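Local atomic coordinates of Myo-inositol dehydrogenase (Corynebacterium glutamicum, PDB entry 3EUW), a protein that probably catalyses the NAD+-dependent oxidation of myo-inositol as a tetrameric oxidoreductase of the Gfo/Idh/MocA family. Residues N198-E203 and D209-I214. Sequence-based numbering, arbitrary orientation.
Sequences NVFSQE and DYDQVI
Asp209 offers its backbone O to the side-chain amide of Asn198, which comes close enough that a hydrogen bond is possible, where two antiparallel neighbours of the C-terminal domain's beta sheet, strands 189-197 and 212-219, are joined by a connection that carries the short helix 202-206. The carboxylate of Asp209 is turned to another part of the domain: its OD1 takes a hydrogen bond from the backbone N of Ile170. Next along, the Asn198 amide lies against the CD1 side of the Tyr210 ring, the two planes 42° apart, and the Tyr210 side chain also packs on Phe171 of helix 169-185.

Asp211, a buried residue, accepts all three of the clear hydrogen bonds across the contact. Its CG sits between the backbone N and the carbonyl carbon (chi1 60°), which sends the carboxylate across to three successive backbone N-H groups. OD1 accepts from Val199 N at 3.1 Å through its syn lone pair. OD2 is gripped twice: Phe200 N comes in on the syn side at 2.8 Å, 26° out of the carboxylate plane, and Ser201 N meets the anti lone pair. Together the three bonds fix the course of the chain at 199-201, just before the helix, for which Ser201 is the N-cap, its OG bonded to Ile204 N. They would also be expected to stabilise the negative charge of the buried carboxylate. Phe200 lies alongside, its ring within 8° of parallel to the carboxylate and CE2 3.5 Å from CB of Asp211; the same ring stacks with His232.

Gln212 opens strand 212-219; its side chain, extended beyond CG, crosses that of Val199 at about a right angle, and both also pack on Gly222 of the second subunit. Both methyls of Val199 rest against the amide carbon of Gln212, CG2 lying 3.7 Å and CG1 3.9 Å from CD.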
# COMPACT_ATOMS: atom_id res chain seq x y z
N ASN A 198 -3.20 31.90 6.84
CA ASN A 198 -2.99 31.80 8.29
C ASN A 198 -4.19 31.07 8.88
O ASN A 198 -5.21 31.70 9.17
CB ASN A 198 -2.88 33.20 8.88
CG ASN A 198 -1.56 33.86 8.58
OD1 ASN A 198 -0.59 33.69 9.31
ND2 ASN A 198 -1.49 34.60 7.48
N VAL A 199 -4.07 29.76 9.07
CA VAL A 199 -5.17 28.95 9.59
C VAL A 199 -5.12 28.36 11.00
O VAL A 199 -6.14 27.85 11.47
CB VAL A 199 -5.46 27.76 8.64
CG1 VAL A 199 -5.77 28.28 7.26
CG2 VAL A 199 -4.25 26.80 8.60
N PHE A 200 -3.98 28.38 11.67
CA PHE A 200 -3.94 27.79 13.01
C PHE A 200 -3.02 28.43 14.03
O PHE A 200 -3.34 28.45 15.22
CB PHE A 200 -3.60 26.29 12.92
CG PHE A 200 -2.14 26.01 12.68
CD1 PHE A 200 -1.25 25.91 13.75
CD2 PHE A 200 -1.65 25.85 11.39
CE1 PHE A 200 0.11 25.65 13.52
CE2 PHE A 200 -0.30 25.59 11.16
CZ PHE A 200 0.59 25.49 12.22
N SER A 201 -1.88 28.95 13.57
CA SER A 201 -0.88 29.53 14.47
C SER A 201 -0.98 31.02 14.81
O SER A 201 -0.83 31.88 13.94
CB SER A 201 0.50 29.22 13.90
OG SER A 201 1.53 29.82 14.65
N GLN A 202 -1.22 31.33 16.08
CA GLN A 202 -1.29 32.73 16.53
C GLN A 202 0.14 33.28 16.52
O GLN A 202 0.39 34.44 16.21
CB GLN A 202 -1.84 32.82 17.96
CG GLN A 202 -3.28 32.34 18.19
CD GLN A 202 -3.41 30.82 18.19
OE1 GLN A 202 -2.45 30.10 18.45
NE2 GLN A 202 -4.61 30.34 17.91
N GLU A 203 1.08 32.41 16.87
CA GLU A 203 2.49 32.74 16.92
C GLU A 203 3.06 33.13 15.56
O GLU A 203 3.74 34.15 15.43
CB GLU A 203 3.24 31.53 17.47
CG GLU A 203 4.72 31.68 17.59
CD GLU A 203 5.34 30.47 18.25
OE1 GLU A 203 5.05 29.33 17.80
OE2 GLU A 203 6.10 30.64 19.23
N ASP A 209 3.89 36.20 9.17
CA ASP A 209 4.39 35.09 8.37
C ASP A 209 3.16 34.19 8.12
O ASP A 209 2.09 34.42 8.69
CB ASP A 209 5.48 34.37 9.18
CG ASP A 209 6.21 33.31 8.37
OD1 ASP A 209 6.05 33.26 7.14
OD2 ASP A 209 6.97 32.54 8.99
N TYR A 210 3.30 33.19 7.26
CA TYR A 210 2.17 32.31 6.97
C TYR A 210 2.42 30.94 7.57
O TYR A 210 3.57 30.48 7.65
CB TYR A 210 2.00 32.14 5.45
CG TYR A 210 1.85 33.42 4.66
CD1 TYR A 210 0.67 34.16 4.70
CD2 TYR A 210 2.90 33.89 3.87
CE1 TYR A 210 0.54 35.34 3.95
CE2 TYR A 210 2.78 35.05 3.12
CZ TYR A 210 1.60 35.78 3.17
OH TYR A 210 1.48 36.91 2.40
N ASP A 211 1.35 30.27 8.01
CA ASP A 211 1.53 28.94 8.56
C ASP A 211 1.26 27.88 7.48
O ASP A 211 1.36 26.68 7.75
CB ASP A 211 0.66 28.71 9.81
CG ASP A 211 -0.82 28.85 9.54
OD1 ASP A 211 -1.25 28.69 8.38
OD2 ASP A 211 -1.56 29.12 10.51
N GLN A 212 0.91 28.33 6.28
CA GLN A 212 0.70 27.43 5.15
C GLN A 212 0.72 28.19 3.82
O GLN A 212 0.19 29.30 3.70
CB GLN A 212 -0.61 26.63 5.28
CG GLN A 212 -1.90 27.41 5.10
CD GLN A 212 -3.14 26.52 5.03
OE1 GLN A 212 -4.25 27.00 4.79
NE2 GLN A 212 -2.95 25.23 5.24
N VAL A 213 1.37 27.59 2.83
CA VAL A 213 1.45 28.22 1.51
C VAL A 213 1.36 27.21 0.36
O VAL A 213 1.57 26.02 0.54
CB VAL A 213 2.78 29.00 1.33
CG1 VAL A 213 2.95 30.05 2.42
CG2 VAL A 213 3.97 28.04 1.35
N ILE A 214 1.01 27.71 -0.82
CA ILE A 214 0.97 26.89 -2.03
C ILE A 214 1.77 27.68 -3.05
O ILE A 214 1.56 28.88 -3.21
CB ILE A 214 -0.45 26.70 -2.63
CG1 ILE A 214 -1.20 25.55 -1.96
CG2 ILE A 214 -0.32 26.33 -4.12
CD1 ILE A 214 -1.34 25.64 -0.50